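Local coordinates for glucose import ATP-binding protein GlcV (PDB 1OXX) that hydrolyses ATP as the energy-coupling subunit of an ABC transporter complex that imports glucose into Sulfolobus solfataricus, at residues A[9-14]-A[48-53]; A[60-65]-A[80-85]; A[145-150]-A[166-171]; A[178-183]-A[204-209]. The protein carries 1 engineered substitution. One frame throughout, in Å; residues are numbered along the deposited sequence.

Contact 1. Residues A[9-14]-A[48-53]; sequences VSKVFK and MRIIAG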
# COMPACT_ATOMS: atom_id res chain seq x y z
N VAL A 9 0.23 -18.58 -9.48
CA VAL A 9 0.66 -17.69 -10.54
C VAL A 9 2.12 -17.28 -10.42
O VAL A 9 2.55 -16.72 -9.41
CB VAL A 9 -0.20 -16.47 -10.59
CG1 VAL A 9 0.46 -15.37 -11.40
CG2 VAL A 9 -1.59 -16.87 -11.17
N SER A 10 2.88 -17.57 -11.47
CA SER A 10 4.26 -17.14 -11.56
C SER A 10 4.45 -16.34 -12.85
O SER A 10 3.70 -16.50 -13.81
CB SER A 10 5.18 -18.35 -11.58
OG SER A 10 5.12 -19.06 -10.36
N LYS A 11 5.44 -15.47 -12.85
CA LYS A 11 5.74 -14.65 -14.01
C LYS A 11 7.25 -14.46 -14.05
O LYS A 11 7.86 -14.01 -13.08
CB LYS A 11 5.05 -13.28 -13.95
CG LYS A 11 5.31 -12.42 -15.16
CD LYS A 11 4.80 -13.06 -16.43
CE LYS A 11 5.06 -12.19 -17.63
NZ LYS A 11 4.53 -12.84 -18.86
N VAL A 12 7.85 -14.84 -15.18
CA VAL A 12 9.27 -14.68 -15.38
C VAL A 12 9.53 -13.76 -16.56
O VAL A 12 8.69 -13.61 -17.46
CB VAL A 12 9.99 -16.02 -15.61
CG1 VAL A 12 9.66 -17.00 -14.51
CG2 VAL A 12 9.64 -16.59 -16.97
N PHE A 13 10.69 -13.12 -16.53
CA PHE A 13 11.18 -12.31 -17.63
C PHE A 13 12.61 -12.77 -17.93
O PHE A 13 13.16 -13.60 -17.21
CB PHE A 13 11.17 -10.82 -17.25
CG PHE A 13 9.79 -10.26 -17.05
CD1 PHE A 13 9.33 -9.95 -15.78
CD2 PHE A 13 8.96 -10.03 -18.13
CE1 PHE A 13 8.06 -9.42 -15.60
CE2 PHE A 13 7.69 -9.51 -17.95
CZ PHE A 13 7.25 -9.20 -16.68
N LYS A 14 13.20 -12.22 -18.99
CA LYS A 14 14.57 -12.54 -19.38
C LYS A 14 14.77 -14.06 -19.49
O LYS A 14 15.77 -14.62 -19.05
CB LYS A 14 15.55 -11.91 -18.39
CG LYS A 14 15.52 -10.37 -18.41
CD LYS A 14 16.22 -9.79 -17.20
CE LYS A 14 16.37 -8.28 -17.31
NZ LYS A 14 17.33 -7.92 -18.37
N MET A 48 -0.59 -6.60 -11.18
CA MET A 48 -1.77 -5.87 -11.58
C MET A 48 -2.07 -6.06 -13.06
O MET A 48 -3.24 -6.15 -13.48
CB MET A 48 -1.59 -4.39 -11.26
CG MET A 48 -2.84 -3.58 -11.60
SD MET A 48 -3.45 -2.44 -10.35
CE MET A 48 -4.42 -3.54 -9.38
N ARG A 49 -1.02 -6.07 -13.88
CA ARG A 49 -1.18 -6.24 -15.31
C ARG A 49 -1.75 -7.62 -15.62
O ARG A 49 -2.52 -7.78 -16.57
CB ARG A 49 0.15 -6.02 -16.03
CG ARG A 49 0.53 -4.56 -16.14
CD ARG A 49 1.91 -4.31 -16.72
NE ARG A 49 2.02 -4.61 -18.14
CZ ARG A 49 1.61 -3.80 -19.10
NH1 ARG A 49 1.07 -2.64 -18.80
NH2 ARG A 49 1.76 -4.16 -20.37
N ILE A 50 -1.38 -8.62 -14.83
CA ILE A 50 -1.93 -9.96 -15.01
C ILE A 50 -3.42 -9.96 -14.64
O ILE A 50 -4.24 -10.56 -15.35
CB ILE A 50 -1.12 -10.99 -14.23
CG1 ILE A 50 0.20 -11.23 -14.96
CG2 ILE A 50 -1.88 -12.29 -14.09
CD1 ILE A 50 1.18 -12.11 -14.22
N ILE A 51 -3.79 -9.32 -13.54
CA ILE A 51 -5.21 -9.24 -13.21
C ILE A 51 -5.98 -8.48 -14.30
O ILE A 51 -7.10 -8.85 -14.63
CB ILE A 51 -5.44 -8.58 -11.82
CG1 ILE A 51 -4.64 -9.28 -10.73
CG2 ILE A 51 -6.92 -8.55 -11.49
CD1 ILE A 51 -4.93 -10.75 -10.59
N ALA A 52 -5.37 -7.44 -14.87
CA ALA A 52 -6.05 -6.65 -15.90
C ALA A 52 -6.16 -7.38 -17.22
O ALA A 52 -7.08 -7.15 -18.00
CB ALA A 52 -5.34 -5.33 -16.11
N GLY A 53 -5.22 -8.28 -17.49
CA GLY A 53 -5.21 -8.99 -18.75
C GLY A 53 -4.24 -8.35 -19.75
O GLY A 53 -4.23 -8.70 -20.92
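The helix that follows the Walker A P-loop of this ABC ATPase, 41-52, rests by Ile50 on Val9 and Lys11 of strand 4-13, part of the antiparallel beta-subdomain. Ile50 points its CG1 branch away from its own carbonyl carbon (chi1 -75°) and runs on extended, so that the terminal CD1 reaches across the gap. That methyl lies 4.1 Å from Lys11 CB and 4.4 Å from Val9 CG1, bridging two residues, one apart in the strand, that point to the same face. Pro57 and Leu21 add apolar cover around the isoleucine. Lys11 meets the methyl most closely through CB, with CG and CD only slightly farther off: the chain leaves anti to the backbone N, bends at chi2 (62°), and carries NZ off to a salt bridge with Asp55 and a hydrogen bond to Val56 O. Three residues beyond Ile50 the helix ends in a Schellman motif, with Gly53 at positive phi as the C-prime residue. Across the interface the meeting is thus wholly aliphatic and rather spare. With no directional bond between the segments it relies on shape and burial, while the lysine charge is balanced by the loop after the helix.

Contact 2. Residues A[60-65]-A[80-85]; sequences GELYFD and EDRKIG
Phe64 and Leu62 of strand 61-64 meet Arg82 and Ile84 where the antiparallel beta-subdomain of the ABC ATPase abuts strand 84-88, an outermost strand of the mixed core sheet. The Phe64 ring is met near its plane at one edge, where CE2 is 3.8 Å from the carbonyl oxygen of Arg82 and also 3.8 Å from Ile84 CD1. The extended arginine chain crosses the ring at about a right angle, its CB 3.9 Å from Phe64 CE2 and its CD 4.0 Å from Phe64 CZ. Further along, the guanidinium lies obliquely off the ring: Arg82 CZ is 5.4 Å from the Phe64 ring centroid and the two planes are turned 65° apart, so any cation-pi attraction is weak at best. Leu62, its CG anti to the backbone N (chi1 179°), projects CD2 to within 3.7 Å of Arg82 NH1, so the charged end travels between apolar groups.

In the second shell the buried guanidinium is held by main-chain carbonyls: Val77 O takes NE, while Ile50 O and Ile51 O at the end of helix 41-52 both take NH1. These bonds fix where the arginine lies against the ring. Phe64 is backed by Ile4 and Val2, and Leu161 of the neighbouring core strand touches both Phe64 and Ile84. In the isoleucine, chi1 sets CG1 4.1 Å from Phe64 CE2, and the extended chi2 (176°) carries CD1 on to the ring edge.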
# COMPACT_ATOMS: atom_id res chain seq x y z
N GLY A 60 0.66 -21.15 -14.08
CA GLY A 60 -0.47 -20.93 -13.20
C GLY A 60 -1.71 -20.42 -13.92
O GLY A 60 -1.70 -20.15 -15.12
N GLU A 61 -2.77 -20.22 -13.15
CA GLU A 61 -4.07 -19.89 -13.70
C GLU A 61 -4.76 -18.74 -12.96
O GLU A 61 -4.56 -18.56 -11.76
CB GLU A 61 -4.95 -21.13 -13.63
CG GLU A 61 -4.36 -22.34 -14.36
CD GLU A 61 -3.39 -23.15 -13.52
OE1 GLU A 61 -3.66 -23.37 -12.32
OE2 GLU A 61 -2.35 -23.59 -14.06
N LEU A 62 -5.60 -18.02 -13.68
CA LEU A 62 -6.36 -16.91 -13.12
C LEU A 62 -7.81 -17.05 -13.52
O LEU A 62 -8.10 -17.23 -14.70
CB LEU A 62 -5.79 -15.60 -13.66
CG LEU A 62 -6.48 -14.30 -13.21
CD1 LEU A 62 -6.31 -14.11 -11.72
CD2 LEU A 62 -5.93 -13.10 -13.97
N TYR A 63 -8.71 -16.99 -12.54
CA TYR A 63 -10.15 -17.13 -12.77
C TYR A 63 -10.89 -15.90 -12.28
O TYR A 63 -10.57 -15.36 -11.23
CB TYR A 63 -10.70 -18.34 -12.00
CG TYR A 63 -10.10 -19.66 -12.39
CD1 TYR A 63 -8.88 -20.06 -11.86
CD2 TYR A 63 -10.73 -20.50 -13.29
CE1 TYR A 63 -8.33 -21.26 -12.21
CE2 TYR A 63 -10.17 -21.71 -13.65
CZ TYR A 63 -8.96 -22.07 -13.10
OH TYR A 63 -8.37 -23.28 -13.43
N PHE A 64 -11.91 -15.50 -13.03
CA PHE A 64 -12.86 -14.46 -12.62
C PHE A 64 -14.15 -15.23 -12.45
O PHE A 64 -14.67 -15.78 -13.42
CB PHE A 64 -13.00 -13.37 -13.70
CG PHE A 64 -11.93 -12.31 -13.66
CD1 PHE A 64 -10.62 -12.59 -13.33
CD2 PHE A 64 -12.25 -11.00 -13.99
CE1 PHE A 64 -9.64 -11.57 -13.34
CE2 PHE A 64 -11.28 -9.99 -13.96
CZ PHE A 64 -9.98 -10.29 -13.65
N ASP A 65 -14.65 -15.30 -11.22
CA ASP A 65 -15.74 -16.22 -10.89
C ASP A 65 -15.23 -17.63 -11.29
O ASP A 65 -14.14 -17.99 -10.84
CB ASP A 65 -17.04 -15.77 -11.53
CG ASP A 65 -17.60 -14.52 -10.85
OD1 ASP A 65 -17.24 -14.23 -9.68
OD2 ASP A 65 -18.41 -13.76 -11.43
N GLU A 80 -10.70 -6.20 -22.40
CA GLU A 80 -11.97 -5.56 -22.74
C GLU A 80 -13.18 -6.44 -22.44
O GLU A 80 -14.32 -5.95 -22.43
CB GLU A 80 -11.97 -5.11 -24.21
CG GLU A 80 -11.91 -6.24 -25.21
CD GLU A 80 -10.49 -6.62 -25.59
OE1 GLU A 80 -9.56 -6.32 -24.81
OE2 GLU A 80 -10.31 -7.23 -26.67
N ASP A 81 -12.96 -7.72 -22.18
CA ASP A 81 -14.05 -8.63 -21.87
C ASP A 81 -14.11 -9.03 -20.39
O ASP A 81 -14.90 -9.90 -20.04
CB ASP A 81 -13.95 -9.88 -22.72
CG ASP A 81 -14.15 -9.62 -24.20
OD1 ASP A 81 -14.68 -8.55 -24.56
OD2 ASP A 81 -13.80 -10.44 -25.07
N ARG A 82 -13.27 -8.42 -19.54
CA ARG A 82 -13.21 -8.78 -18.12
C ARG A 82 -13.98 -7.91 -17.11
O ARG A 82 -13.92 -8.14 -15.89
CB ARG A 82 -11.75 -8.78 -17.69
CG ARG A 82 -10.94 -9.91 -18.25
CD ARG A 82 -9.59 -9.96 -17.63
NE ARG A 82 -8.71 -10.92 -18.28
CZ ARG A 82 -7.54 -11.30 -17.80
NH1 ARG A 82 -7.08 -10.83 -16.64
NH2 ARG A 82 -6.82 -12.17 -18.48
N LYS A 83 -14.70 -6.92 -17.60
CA LYS A 83 -15.47 -6.00 -16.76
C LYS A 83 -14.61 -5.30 -15.71
O LYS A 83 -14.95 -5.25 -14.53
CB LYS A 83 -16.70 -6.66 -16.15
CG LYS A 83 -17.68 -7.19 -17.21
CD LYS A 83 -19.13 -7.12 -16.74
CE LYS A 83 -19.76 -5.79 -17.12
NZ LYS A 83 -21.24 -5.88 -17.23
N ILE A 84 -13.51 -4.74 -16.18
CA ILE A 84 -12.53 -4.05 -15.36
C ILE A 84 -12.48 -2.57 -15.66
O ILE A 84 -12.70 -2.15 -16.81
CB ILE A 84 -11.15 -4.63 -15.57
CG1 ILE A 84 -11.13 -6.10 -15.19
CG2 ILE A 84 -10.12 -3.90 -14.74
CD1 ILE A 84 -9.81 -6.79 -15.47
N GLY A 85 -12.27 -1.79 -14.62
CA GLY A 85 -11.98 -0.38 -14.72
C GLY A 85 -10.58 -0.17 -14.16
O GLY A 85 -10.27 -0.69 -13.09

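Contact 3. Residues A[145-150]-A[166-171]; sequences QQQRVA and EPFSNL
Gln147, in the helix that leads out of the ABC signature motif, reaches the loop 166-171 that follows the Walker B strand and opens the D-loop. Here the packing is tight and rests on one side chain. The glutamine leaves anti to its main-chain N (chi1 -168°) and bends at chi2 (86°), which delivers the amide to the turn. Its NE2 points almost straight at Pro167 O, with an N-H...O angle of 172°; the modelled separation of 2.4 Å is too short to be trusted as a bond length. The other amide atom is turned to leucine: Gln147 OE1 lies 3.6 Å from Leu171 CG, an apolar neighbour for a carbonyl. Phe168 CD2 is 3.7 Å from Gln147 NE2, the ring being approached obliquely, while Pro167 CG lies 3.5 Å above the plane of the Phe168 ring, toward its rim.

Between these contacts, Ser169 and Asn170 give the helix little. Asn170 is exposed and barely covered by it, and Ser169 points away from it and bonds to Glu166. Two type I turns, Glu166 to Ser169 and Phe168 to Leu171, shape this side, and Arg176 NE bonds to Phe168 O. Glu166, thought to bind ATP, is held by His199 ND1 at OE2; its OE1 accepts Ser169 OG at 2.5 Å, nearly in line with the carboxylate C-O bond.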
# COMPACT_ATOMS: atom_id res chain seq x y z
N GLN A 145 -9.61 17.35 -10.56
CA GLN A 145 -10.48 17.12 -11.69
C GLN A 145 -9.92 16.07 -12.65
O GLN A 145 -10.67 15.27 -13.17
CB GLN A 145 -10.76 18.43 -12.42
CG GLN A 145 -11.66 19.34 -11.62
CD GLN A 145 -11.76 20.75 -12.16
OE1 GLN A 145 -10.90 21.20 -12.94
NE2 GLN A 145 -12.81 21.47 -11.76
N GLN A 146 -8.60 16.06 -12.86
CA GLN A 146 -7.99 15.06 -13.73
C GLN A 146 -8.18 13.68 -13.11
O GLN A 146 -8.48 12.72 -13.81
CB GLN A 146 -6.49 15.34 -13.93
CG GLN A 146 -6.20 16.61 -14.72
CD GLN A 146 -4.77 17.07 -14.55
OE1 GLN A 146 -4.01 16.48 -13.77
NE2 GLN A 146 -4.38 18.11 -15.27
N GLN A 147 -8.02 13.61 -11.80
CA GLN A 147 -8.25 12.36 -11.09
C GLN A 147 -9.67 11.86 -11.30
O GLN A 147 -9.91 10.67 -11.56
CB GLN A 147 -7.99 12.56 -9.60
CG GLN A 147 -7.93 11.27 -8.83
CD GLN A 147 -6.55 10.65 -8.85
OE1 GLN A 147 -5.56 11.32 -9.20
NE2 GLN A 147 -6.46 9.39 -8.46
N ARG A 148 -10.62 12.77 -11.17
CA ARG A 148 -12.01 12.41 -11.35
C ARG A 148 -12.34 12.02 -12.79
O ARG A 148 -13.14 11.10 -13.00
CB ARG A 148 -12.91 13.51 -10.81
CG ARG A 148 -12.83 13.63 -9.30
CD ARG A 148 -13.51 14.84 -8.75
NE ARG A 148 -13.41 14.84 -7.30
CZ ARG A 148 -14.43 14.62 -6.49
NH1 ARG A 148 -15.64 14.40 -6.98
NH2 ARG A 148 -14.23 14.63 -5.18
N VAL A 149 -11.73 12.67 -13.78
CA VAL A 149 -11.96 12.26 -15.16
C VAL A 149 -11.39 10.86 -15.40
O VAL A 149 -12.01 10.04 -16.06
CB VAL A 149 -11.33 13.26 -16.14
CG1 VAL A 149 -11.41 12.75 -17.56
CG2 VAL A 149 -12.03 14.58 -15.99
N ALA A 150 -10.22 10.58 -14.83
CA ALA A 150 -9.62 9.26 -14.97
C ALA A 150 -10.50 8.19 -14.31
O ALA A 150 -10.66 7.08 -14.85
CB ALA A 150 -8.22 9.24 -14.36
N GLU A 166 -1.00 2.74 -7.93
CA GLU A 166 -0.45 4.05 -7.57
C GLU A 166 -1.41 5.15 -7.97
O GLU A 166 -1.01 6.14 -8.58
CB GLU A 166 0.89 4.30 -8.27
CG GLU A 166 2.02 3.42 -7.81
CD GLU A 166 2.57 3.84 -6.46
OE1 GLU A 166 2.50 5.04 -6.14
OE2 GLU A 166 3.06 2.96 -5.73
N PRO A 167 -2.68 5.00 -7.61
CA PRO A 167 -3.73 5.87 -8.14
C PRO A 167 -3.71 7.32 -7.67
O PRO A 167 -4.40 8.13 -8.30
CB PRO A 167 -5.00 5.22 -7.61
CG PRO A 167 -4.55 4.61 -6.35
CD PRO A 167 -3.22 3.98 -6.70
N PHE A 168 -2.99 7.62 -6.59
CA PHE A 168 -3.04 8.97 -6.01
C PHE A 168 -1.71 9.67 -6.09
O PHE A 168 -1.53 10.77 -5.56
CB PHE A 168 -3.49 8.89 -4.56
CG PHE A 168 -4.68 8.03 -4.36
CD1 PHE A 168 -4.62 6.92 -3.56
CD2 PHE A 168 -5.87 8.32 -5.01
CE1 PHE A 168 -5.72 6.11 -3.40
CE2 PHE A 168 -6.95 7.53 -4.85
CZ PHE A 168 -6.89 6.43 -4.03
N SER A 169 -0.76 9.03 -6.76
CA SER A 169 0.60 9.53 -6.76
C SER A 169 0.82 10.76 -7.63
O SER A 169 1.87 11.38 -7.54
CB SER A 169 1.56 8.40 -7.13
OG SER A 169 1.39 7.31 -6.23
N ASN A 170 -0.16 11.14 -8.45
CA ASN A 170 -0.02 12.36 -9.25
C ASN A 170 -0.44 13.59 -8.46
O ASN A 170 -0.15 14.72 -8.83
CB ASN A 170 -0.90 12.29 -10.51
CG ASN A 170 -0.31 11.42 -11.59
OD1 ASN A 170 0.85 11.02 -11.52
ND2 ASN A 170 -1.11 11.10 -12.60
N LEU A 171 -1.14 13.35 -7.36
CA LEU A 171 -1.71 14.42 -6.56
C LEU A 171 -0.76 14.91 -5.51
O LEU A 171 0.07 14.16 -4.99
CB LEU A 171 -2.96 13.93 -5.85
CG LEU A 171 -4.15 13.56 -6.72
CD1 LEU A 171 -5.24 12.90 -5.88
CD2 LEU A 171 -4.69 14.80 -7.42

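Contact 4. Residues A[178-183]-A[204-209]; sequences SARALV and IFAIAD
Arg180 and Val183 of helix 176-190 pack against Ala206 and Ile207 at the end of helix 201-207, two helices joined through strand 193-198 in the alpha/beta core of the ABC ATPase. The contact between the segments is van der Waals in kind. Arg180 lies extended over Ala206, whose CB is touched along the aliphatic chain: 3.7 Å from Arg180 CD, 4.0 Å from Arg180 CB. One turn further on, Val183 and Ile207 cross at about a right angle, and Leu194 of the strand touches both, closing the apolar side. The helix backbone also takes part, Arg180 O lying 4.2 Å from Ile207 CG1.

Polar interactions gather at the far end of the arginine. Its NE forms a salt bridge with Asp203, one turn before Ala206 on the same helix, and NH1 forms another with Asp177; a long ion pair from NH2 to Asp200 is weak. The two salt bridges are consistent with the extended course of the chain past the alanine and probably favour the charged guanidinium. In the apolar part, Ile207 sends CG1 anti to its carbonyl carbon (chi1 -67°) and extends through chi2, placing CD1 4.1 Å from Val183 CG1.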
# COMPACT_ATOMS: atom_id res chain seq x y z
N SER A 178 -8.65 13.27 0.26
CA SER A 178 -9.90 13.47 -0.46
C SER A 178 -10.08 12.41 -1.56
O SER A 178 -11.17 11.85 -1.73
CB SER A 178 -9.94 14.86 -1.11
OG SER A 178 -8.56 15.15 -1.25
N ALA A 179 -9.01 12.12 -2.29
CA ALA A 179 -9.06 11.17 -3.39
C ALA A 179 -9.29 9.77 -2.86
O ALA A 179 -10.02 8.99 -3.45
CB ALA A 179 -7.78 11.23 -4.18
N ARG A 180 -8.66 9.44 -1.74
CA ARG A 180 -8.89 8.12 -1.16
C ARG A 180 -10.34 7.97 -0.71
O ARG A 180 -10.95 6.91 -0.88
CB ARG A 180 -7.97 7.88 0.04
CG ARG A 180 -6.49 7.80 -0.29
CD ARG A 180 -5.57 7.95 0.91
NE ARG A 180 -4.17 7.91 0.52
CZ ARG A 180 -3.24 8.76 0.94
NH1 ARG A 180 -3.54 9.73 1.79
NH2 ARG A 180 -2.00 8.64 0.51
N ALA A 181 -10.88 9.03 -0.12
CA ALA A 181 -12.27 9.02 0.32
C ALA A 181 -13.23 8.84 -0.86
O ALA A 181 -14.22 8.13 -0.76
CB ALA A 181 -12.58 10.29 1.09
N LEU A 182 -12.92 9.46 -1.99
CA LEU A 182 -13.77 9.33 -3.16
C LEU A 182 -13.76 7.88 -3.65
O LEU A 182 -14.81 7.34 -3.98
CB LEU A 182 -13.33 10.29 -4.26
CG LEU A 182 -14.12 10.18 -5.56
CD1 LEU A 182 -15.58 10.51 -5.32
CD2 LEU A 182 -13.53 11.08 -6.65
N VAL A 183 -12.59 7.26 -3.69
CA VAL A 183 -12.51 5.87 -4.14
C VAL A 183 -13.31 4.96 -3.21
O VAL A 183 -14.00 4.06 -3.68
CB VAL A 183 -11.06 5.40 -4.25
CG1 VAL A 183 -10.99 3.88 -4.36
CG2 VAL A 183 -10.40 6.03 -5.45
N ILE A 204 -3.17 1.77 1.48
CA ILE A 204 -3.68 0.50 1.99
C ILE A 204 -4.60 0.70 3.19
O ILE A 204 -5.70 0.16 3.25
CB ILE A 204 -2.47 -0.37 2.43
CG1 ILE A 204 -1.64 -0.77 1.22
CG2 ILE A 204 -2.92 -1.60 3.21
CD1 ILE A 204 -2.41 -1.50 0.21
N PHE A 205 -4.15 1.47 4.16
CA PHE A 205 -4.98 1.68 5.35
C PHE A 205 -6.30 2.37 5.03
O PHE A 205 -7.32 2.11 5.68
CB PHE A 205 -4.21 2.45 6.41
CG PHE A 205 -3.34 1.57 7.25
CD1 PHE A 205 -1.99 1.44 6.97
CD2 PHE A 205 -3.88 0.81 8.28
CE1 PHE A 205 -1.18 0.60 7.72
CE2 PHE A 205 -3.08 -0.02 9.03
CZ PHE A 205 -1.73 -0.14 8.75
N ALA A 206 -6.27 3.25 4.04
CA ALA A 206 -7.45 4.02 3.72
C ALA A 206 -8.48 3.19 3.00
O ALA A 206 -9.68 3.36 3.24
CB ALA A 206 -7.06 5.21 2.86
N ILE A 207 -8.03 2.27 2.15
CA ILE A 207 -8.94 1.60 1.23
C ILE A 207 -9.09 0.10 1.36
O ILE A 207 -10.16 -0.43 1.07
CB ILE A 207 -8.48 1.90 -0.21
CG1 ILE A 207 -8.66 3.38 -0.54
CG2 ILE A 207 -9.24 1.06 -1.21
CD1 ILE A 207 -7.86 3.84 -1.75
N ALA A 208 -8.04 -0.60 1.77
CA ALA A 208 -8.04 -2.05 1.75
C ALA A 208 -8.48 -2.67 3.06
O ALA A 208 -8.10 -2.21 4.13
CB ALA A 208 -6.65 -2.54 1.38
N ASP A 209 -9.29 -3.73 2.98
CA ASP A 209 -9.67 -4.46 4.19
C ASP A 209 -8.81 -5.68 4.46
O ASP A 209 -8.76 -6.19 5.59
CB ASP A 209 -11.13 -4.85 4.12
CG ASP A 209 -12.03 -3.65 4.18
OD1 ASP A 209 -11.71 -2.70 4.93
OD2 ASP A 209 -13.05 -3.56 3.50

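In the fold
The four contacts form two pairs within the ABC ATPase domain. Contacts 1 and 2, with centres 13 Å apart, share the beta-subdomain sheet through neighbouring strands 4-13 and 61-64, and are tied directly by Ile51 O to Arg82 NH1 at 2.8 Å. Contacts 3 and 4, also 13 Å between centres, meet round Phe168, whose CE1 is 3.5 Å from Ile207 CD1. The pairs do not touch: contacts 1 and 3 are about 6 Å apart at their nearest atoms, with 24 Å between centres. Contact 3 contains Glu166 of the inferred ATP site, and the Lys11 side chain in contact 1 lies about 4 Å from that of Thr46, another inferred ATP-site residue.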